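Local coordinates for protein UV damage endonuclease (PDB 3TC3) that probably cuts DNA at UV-damaged sites during excision repair, as a manganese-binding endonuclease built on a TIM barrel, at residues 41-46 against 87-92; 57-62 against 105-110; 95-100 against 146-151. One frame throughout, in Å; residues are numbered along the deposited sequence.

Contact 1 (41-46 against 87-92)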
# COMPACT_ATOMS: atom_id res chain seq x y z
N ILE A 41 -0.54 15.06 -12.77
CA ILE A 41 -0.55 15.89 -13.98
C ILE A 41 -0.24 15.01 -15.19
O ILE A 41 0.39 13.93 -15.11
CB ILE A 41 0.48 17.01 -13.81
CG1 ILE A 41 1.91 16.48 -13.87
CG2 ILE A 41 0.11 17.91 -12.59
CD1 ILE A 41 2.91 17.61 -14.11
N LYS A 42 -0.73 15.48 -16.36
CA LYS A 42 -0.47 14.76 -17.63
C LYS A 42 0.97 14.93 -18.07
O LYS A 42 1.59 15.97 -17.81
CB LYS A 42 -1.38 15.30 -18.78
CG LYS A 42 -2.91 15.29 -18.45
CD LYS A 42 -3.77 15.94 -19.56
CE LYS A 42 -3.77 17.46 -19.43
NZ LYS A 42 -4.92 18.14 -20.11
N LEU A 43 1.49 13.92 -18.73
CA LEU A 43 2.86 14.05 -19.28
C LEU A 43 3.04 15.37 -20.04
O LEU A 43 4.06 16.09 -19.91
CB LEU A 43 3.21 12.84 -20.16
CG LEU A 43 4.63 12.88 -20.71
CD1 LEU A 43 5.72 13.09 -19.58
CD2 LEU A 43 4.92 11.67 -21.59
N SER A 44 2.03 15.71 -20.81
CA SER A 44 2.06 16.91 -21.63
C SER A 44 2.18 18.23 -20.84
O SER A 44 2.42 19.28 -21.43
CB SER A 44 0.80 16.89 -22.53
OG SER A 44 -0.38 17.11 -21.75
N SER A 45 1.91 18.18 -19.52
CA SER A 45 2.00 19.29 -18.58
C SER A 45 3.27 19.31 -17.75
O SER A 45 3.46 20.23 -16.91
CB SER A 45 0.83 19.22 -17.61
OG SER A 45 -0.43 19.21 -18.27
N LEU A 46 4.18 18.37 -18.02
CA LEU A 46 5.39 18.28 -17.21
C LEU A 46 6.19 19.58 -17.22
O LEU A 46 6.66 20.04 -18.29
CB LEU A 46 6.23 17.04 -17.61
CG LEU A 46 7.61 16.81 -16.98
CD1 LEU A 46 7.43 16.64 -15.44
CD2 LEU A 46 8.22 15.52 -17.55
N ALA A 87 7.08 11.44 -11.02
CA ALA A 87 8.45 11.37 -10.46
C ALA A 87 9.38 10.33 -11.06
O ALA A 87 10.60 10.55 -11.07
CB ALA A 87 8.38 11.15 -8.92
N SER A 88 8.84 9.22 -11.54
CA SER A 88 9.81 8.22 -12.09
C SER A 88 9.89 8.24 -13.60
O SER A 88 10.58 7.40 -14.19
CB SER A 88 9.43 6.81 -11.62
OG SER A 88 8.18 6.49 -12.23
N HIS A 89 9.16 9.15 -14.26
CA HIS A 89 9.22 9.24 -15.70
C HIS A 89 10.63 9.65 -16.15
O HIS A 89 11.30 10.48 -15.51
CB HIS A 89 8.19 10.25 -16.20
CG HIS A 89 8.03 10.23 -17.69
ND1 HIS A 89 8.90 10.87 -18.56
CD2 HIS A 89 7.09 9.56 -18.48
CE1 HIS A 89 8.54 10.59 -19.81
NE2 HIS A 89 7.41 9.81 -19.77
N PRO A 90 11.14 9.01 -17.21
CA PRO A 90 12.44 9.39 -17.79
C PRO A 90 12.72 10.87 -18.03
O PRO A 90 13.88 11.30 -17.90
CB PRO A 90 12.44 8.66 -19.15
CG PRO A 90 11.50 7.51 -18.95
CD PRO A 90 10.43 8.01 -18.03
N LYS A 91 11.70 11.63 -18.43
CA LYS A 91 11.85 13.05 -18.66
C LYS A 91 11.75 13.91 -17.39
O LYS A 91 11.95 15.14 -17.46
CB LYS A 91 10.82 13.52 -19.72
CG LYS A 91 11.11 12.98 -21.13
CD LYS A 91 10.03 13.53 -22.07
CE LYS A 91 10.54 14.36 -23.22
NZ LYS A 91 11.70 13.68 -23.85
N PHE A 92 11.53 13.29 -16.24
CA PHE A 92 11.36 14.05 -15.02
C PHE A 92 12.75 14.25 -14.37
O PHE A 92 13.40 13.27 -14.02
CB PHE A 92 10.41 13.24 -14.09
CG PHE A 92 10.14 13.90 -12.77
CD1 PHE A 92 11.11 13.87 -11.78
CD2 PHE A 92 8.90 14.42 -12.49
CE1 PHE A 92 10.87 14.45 -10.53
CE2 PHE A 92 8.61 14.97 -11.23
CZ PHE A 92 9.57 14.96 -10.22

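Contact 2 (57-62 against 105-110)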
# COMPACT_ATOMS: atom_id res chain seq x y z
N SER A 57 0.86 21.11 -3.12
CA SER A 57 -0.51 21.11 -2.67
C SER A 57 -0.84 19.70 -2.19
O SER A 57 -1.55 19.56 -1.18
CB SER A 57 -1.56 21.53 -3.70
OG SER A 57 -1.40 20.94 -4.99
N ASN A 58 -0.33 18.69 -2.86
CA ASN A 58 -0.59 17.34 -2.36
C ASN A 58 -0.08 17.14 -0.95
O ASN A 58 -0.74 16.47 -0.11
CB ASN A 58 0.04 16.27 -3.28
CG ASN A 58 -0.73 16.00 -4.59
OD1 ASN A 58 -1.96 16.23 -4.70
ND2 ASN A 58 -0.04 15.34 -5.54
N LEU A 59 1.13 17.62 -0.71
CA LEU A 59 1.78 17.38 0.54
C LEU A 59 1.06 18.17 1.66
O LEU A 59 0.97 17.71 2.80
CB LEU A 59 3.25 17.70 0.44
CG LEU A 59 4.06 16.68 -0.40
CD1 LEU A 59 5.41 17.29 -0.84
CD2 LEU A 59 4.32 15.42 0.45
N LEU A 60 0.69 19.44 1.39
CA LEU A 60 -0.17 20.22 2.34
C LEU A 60 -1.39 19.43 2.78
O LEU A 60 -1.74 19.34 3.99
CB LEU A 60 -0.64 21.52 1.68
CG LEU A 60 -1.48 22.42 2.65
CD1 LEU A 60 -0.99 23.86 2.61
CD2 LEU A 60 -3.07 22.36 2.62
N CYS A 61 -2.10 18.86 1.79
CA CYS A 61 -3.31 18.09 2.02
C CYS A 61 -2.96 16.82 2.76
O CYS A 61 -3.66 16.46 3.70
CB CYS A 61 -3.91 17.79 0.70
SG CYS A 61 -4.81 19.28 0.02
N LEU A 62 -1.85 16.17 2.37
CA LEU A 62 -1.41 14.98 3.18
C LEU A 62 -1.20 15.32 4.64
O LEU A 62 -1.65 14.56 5.48
CB LEU A 62 -0.11 14.37 2.55
CG LEU A 62 0.44 13.12 3.31
CD1 LEU A 62 -0.54 11.90 3.45
CD2 LEU A 62 1.73 12.67 2.62
N GLY A 105 10.10 16.63 5.66
CA GLY A 105 10.55 16.38 7.01
C GLY A 105 9.45 16.59 8.05
O GLY A 105 9.34 15.82 9.00
N ASP A 106 8.61 17.61 7.86
CA ASP A 106 7.54 17.97 8.80
C ASP A 106 6.49 16.84 8.88
O ASP A 106 6.09 16.44 9.99
CB ASP A 106 6.88 19.28 8.38
CG ASP A 106 5.62 19.59 9.17
OD1 ASP A 106 5.72 19.96 10.36
OD2 ASP A 106 4.49 19.51 8.63
N ILE A 107 6.14 16.30 7.68
CA ILE A 107 5.15 15.24 7.59
C ILE A 107 5.74 14.00 8.25
O ILE A 107 5.08 13.35 9.04
CB ILE A 107 4.77 14.99 6.13
CG1 ILE A 107 3.81 16.10 5.62
CG2 ILE A 107 4.08 13.56 6.02
CD1 ILE A 107 3.78 16.22 4.07
N GLY A 108 7.01 13.68 7.92
CA GLY A 108 7.63 12.54 8.55
C GLY A 108 7.73 12.67 10.09
O GLY A 108 7.50 11.68 10.82
N ASP A 109 8.06 13.86 10.58
CA ASP A 109 8.07 14.06 12.05
C ASP A 109 6.75 13.79 12.66
O ASP A 109 6.66 13.12 13.70
CB ASP A 109 8.51 15.49 12.47
CG ASP A 109 9.93 15.78 12.11
OD1 ASP A 109 10.74 14.86 11.89
OD2 ASP A 109 10.25 17.00 12.06
N PHE A 110 5.67 14.22 11.99
CA PHE A 110 4.35 14.04 12.53
C PHE A 110 4.01 12.55 12.57
O PHE A 110 3.42 12.05 13.52
CB PHE A 110 3.32 14.77 11.66
CG PHE A 110 1.93 14.70 12.20
CD1 PHE A 110 1.50 15.66 13.14
CD2 PHE A 110 1.03 13.67 11.81
CE1 PHE A 110 0.19 15.60 13.68
CE2 PHE A 110 -0.31 13.62 12.34
CZ PHE A 110 -0.71 14.62 13.27

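Contact 3 (95-100 against 146-151)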
# COMPACT_ATOMS: atom_id res chain seq x y z
N ASN A 95 14.33 18.49 -8.69
CA ASN A 95 14.93 18.17 -7.40
C ASN A 95 13.95 18.45 -6.26
O ASN A 95 14.09 19.40 -5.49
CB ASN A 95 16.23 18.98 -7.20
CG ASN A 95 17.00 18.56 -5.97
OD1 ASN A 95 16.72 17.54 -5.33
ND2 ASN A 95 18.08 19.31 -5.68
N TRP A 96 12.94 17.60 -6.18
CA TRP A 96 11.90 17.80 -5.16
C TRP A 96 12.41 17.45 -3.79
O TRP A 96 11.87 17.97 -2.78
CB TRP A 96 10.62 17.01 -5.51
CG TRP A 96 10.85 15.55 -5.79
CD1 TRP A 96 11.15 14.95 -7.01
CD2 TRP A 96 10.84 14.48 -4.82
NE1 TRP A 96 11.28 13.59 -6.87
CE2 TRP A 96 11.14 13.26 -5.54
CE3 TRP A 96 10.57 14.41 -3.45
CZ2 TRP A 96 11.17 12.01 -4.89
CZ3 TRP A 96 10.66 13.20 -2.80
CH2 TRP A 96 10.95 12.02 -3.49
N LYS A 97 13.41 16.57 -3.70
CA LYS A 97 13.90 16.12 -2.36
C LYS A 97 14.50 17.31 -1.63
O LYS A 97 14.25 17.49 -0.43
CB LYS A 97 14.98 15.08 -2.46
CG LYS A 97 14.54 13.80 -3.04
CD LYS A 97 15.76 13.03 -3.54
CE LYS A 97 15.38 11.73 -4.24
NZ LYS A 97 16.60 10.85 -4.53
N ASP A 98 15.25 18.14 -2.35
CA ASP A 98 15.71 19.40 -1.77
C ASP A 98 14.71 20.48 -1.67
O ASP A 98 14.55 21.11 -0.61
CB ASP A 98 16.90 19.96 -2.57
CG ASP A 98 18.15 19.17 -2.34
OD1 ASP A 98 18.15 18.28 -1.46
OD2 ASP A 98 19.15 19.42 -3.05
N LYS A 99 14.00 20.75 -2.76
CA LYS A 99 13.12 21.89 -2.79
C LYS A 99 11.95 21.82 -1.78
O LYS A 99 11.49 22.84 -1.27
CB LYS A 99 12.62 22.20 -4.21
CG LYS A 99 13.79 22.65 -5.16
CD LYS A 99 13.31 22.86 -6.62
CE LYS A 99 14.26 23.79 -7.44
NZ LYS A 99 15.65 23.25 -7.58
N LEU A 100 11.46 20.60 -1.53
CA LEU A 100 10.37 20.35 -0.60
C LEU A 100 10.82 19.68 0.72
O LEU A 100 9.97 19.12 1.43
CB LEU A 100 9.29 19.46 -1.26
CG LEU A 100 8.82 19.97 -2.62
CD1 LEU A 100 7.99 18.91 -3.28
CD2 LEU A 100 8.21 21.36 -2.67
N HIS A 146 9.32 5.63 -4.87
CA HIS A 146 8.61 5.38 -3.61
C HIS A 146 9.54 5.35 -2.41
O HIS A 146 9.23 5.93 -1.40
CB HIS A 146 7.81 4.06 -3.72
CG HIS A 146 6.55 4.20 -4.58
ND1 HIS A 146 6.57 4.41 -5.95
CD2 HIS A 146 5.21 4.26 -4.18
CE1 HIS A 146 5.26 4.56 -6.38
NE2 HIS A 146 4.46 4.45 -5.31
N ALA A 147 10.70 4.67 -2.59
CA ALA A 147 11.71 4.62 -1.50
C ALA A 147 12.23 6.02 -1.28
O ALA A 147 12.42 6.43 -0.11
CB ALA A 147 12.82 3.72 -1.93
N ASP A 148 12.50 6.75 -2.35
CA ASP A 148 13.00 8.14 -2.14
C ASP A 148 11.98 8.98 -1.34
O ASP A 148 12.38 9.89 -0.58
CB ASP A 148 13.26 8.82 -3.50
CG ASP A 148 14.52 8.30 -4.21
OD1 ASP A 148 15.31 7.58 -3.57
OD2 ASP A 148 14.66 8.62 -5.39
N LEU A 149 10.68 8.82 -1.68
CA LEU A 149 9.66 9.66 -1.00
C LEU A 149 9.68 9.36 0.51
O LEU A 149 9.75 10.28 1.37
CB LEU A 149 8.28 9.46 -1.62
CG LEU A 149 7.17 10.28 -0.99
CD1 LEU A 149 7.44 11.80 -1.28
CD2 LEU A 149 5.83 9.85 -1.48
N LEU A 150 9.64 8.10 0.86
CA LEU A 150 9.68 7.64 2.25
C LEU A 150 11.02 8.07 2.92
O LEU A 150 10.99 8.57 4.08
CB LEU A 150 9.49 6.12 2.28
CG LEU A 150 8.04 5.77 1.74
CD1 LEU A 150 7.96 4.23 1.63
CD2 LEU A 150 6.94 6.24 2.66
N ASP A 151 12.14 7.95 2.17
CA ASP A 151 13.41 8.42 2.73
C ASP A 151 13.36 9.91 3.01
O ASP A 151 13.94 10.38 4.00
CB ASP A 151 14.50 8.17 1.72
CG ASP A 151 15.03 6.77 1.68
OD1 ASP A 151 14.75 5.94 2.56
OD2 ASP A 151 15.81 6.51 0.74

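Contact 1 (41-46 against 87-92)
L43, which opens a short 3-10 turn, and L46, just after it, reach across to H89, K91 and F92 and join the first two strand-to-helix loops of the TIM barrel. One contact is a CH-pi interaction. L43 CD1 sits over the H89 imidazole, 3.7 Å from its centroid and 12° off the ring normal, while L43 CD2 lies near H89 NE2 at 3.6 Å. P90 CD covers the opposite face near the rim, which leaves the imidazole between a methyl and a proline ring.

L46 adds van der Waals contacts. With CG anti to the backbone N (chi1 175°), its two methyls diverge toward neighbouring residues: L46 CD2 lies against the K91 carbonyl (3.8 Å to K91 O) and K91 CB (3.9 Å), and L46 CD1 meets F92 CD2 obliquely at 4.0 Å. K91 touches through CB and its backbone carbonyl, and its bent chain leads the amino group away. The F92 ring is buried, with A87 CA over the centre of one face and V51 of helix 48-71 also against it.

No hydrogen bond joins 41-46 to 87-92; each folds on its own. K91 N donates to H89 ND1 (2.9 Å, tilted 20° from the ring plane), fixing the rotation of the imidazole, and F92 N donates to H89 O at 2.9 Å to close a type I beta turn. Across from it, L46 N bonds L43 O at 3.0 Å. The contact therefore holds the two segments together by dispersion and shape, with no charge pair or hydrogen bond between them.

Contact 2 (57-62 against 105-110)
I107 of helix 101-113 projects toward L59 and L62 of helix 48-71, joining two successive helices of the outer layer of the TIM barrel. The approach of the backbones centres on the same isoleucine: its CA stands 7.9 Å from the CA of L62. No hydrogen bond passes between the segments, and every residue that touches is buried.

Along 105-110, G105 contributes a helical carbonyl, G105 O, which accepts from D109 N at 2.8 Å. D106 follows on a partly exposed flank, where its carboxylate forms a salt bridge with K63, one residue beyond 57-62 on the partner helix. A charged pair thus borders the apolar contact and links the same two helices.

I107 carries the interface. Its branches divide between the two leucines: I107 CG2 faces L62 CD2 at 4.2 Å, a loose approach, whereas CG1 leads CD1 to L59. CG1 lies anti to the carbonyl carbon (chi1 -77°) and the chain then runs extended (chi2 160°), which gives the terminal methyl its reach across to the neighbouring helix. The I107 and L59 side chains cross at about a right angle. M153 of helix 133-153 touches both L59 and L62, bringing a third helix to the same apolar group.

At F110, the backbone N returns to D106 O at 3.0 Å, while the ring lies against later residues of helix 48-71 and so extends the helix pairing beyond 57-62. The tightest packing is at the isoleucine tip, where I107 CD1 sits 3.7 Å from L59 CD2 and 3.4 Å from the backbone oxygen L59 O.

Contact 3 (95-100 against 146-151)
The short N-capped helix 96-99, which leads into the second outer helix of the TIM barrel, sets W96 and K97 against D148 and L149 of helix 133-153. The indole comes in edge first. W96 CH2 meets the backbone at L149 CA (3.7 Å), and W96 CZ3 touches L149 CD1 at 3.8 Å. W96 CH2 also lies 3.9 Å from D148 CB, with the ring and carboxylate planes 49° apart. With CG placed between the backbone N and the carbonyl carbon (chi1 53°), the buried ring is directed at the side of the long helix, where its rim lies against the main chain. K97 CG lies over one indole face, offset toward the rim.

Beside the ring, the extended chain of K97 runs out to D148. K97 NZ forms a salt bridge with D148 OD2 at 3.1 Å, a weak hydrogen bond by its geometry. K144 also pairs with that oxygen, so two lysines share the largely buried carboxylate and would probably favour its ionised form.

Trading the tryptophan for an alanine would probably open a gap against L149 and take away the face that K97 CG rests on.

N95 holds the start of the short helix: N95 OD1 accepts a weak capping bond from D98 N at 3.4 Å, and N95 ND2 donates to D98 OD2 at 2.8 Å, from 50° out of the carboxylate plane. L149 continues inward to M120 of strand 117-120. The whole is a beta-alpha barrel arrangement, in which an added helical turn in a strand-to-helix loop packs on the next helix of the outer layer.

Overall arrangement
From the N terminus, the chain leaves strand 22-27 through a long loop whose later part, 41-46, opens contact 1; it closes at 87-92, after helix 48-71 and strand 76-78. Contact 2 starts inside that span, at 57-62, but ends beyond it at 105-110, so the two cross. Contact 3 opens at 95-100, just after contact 1 closes, and runs to 146-151, crossing contact 2 in turn; none is nested. Contact 1 joins two barrel loops, contact 2 two outer helices, and contact 3 the short helix to helix 133-153. Contacts 2 and 3 meet directly where L59 CD1 packs on L100 CD1 at 3.9 Å; contacts 1 and 3 are linked through sequence alone.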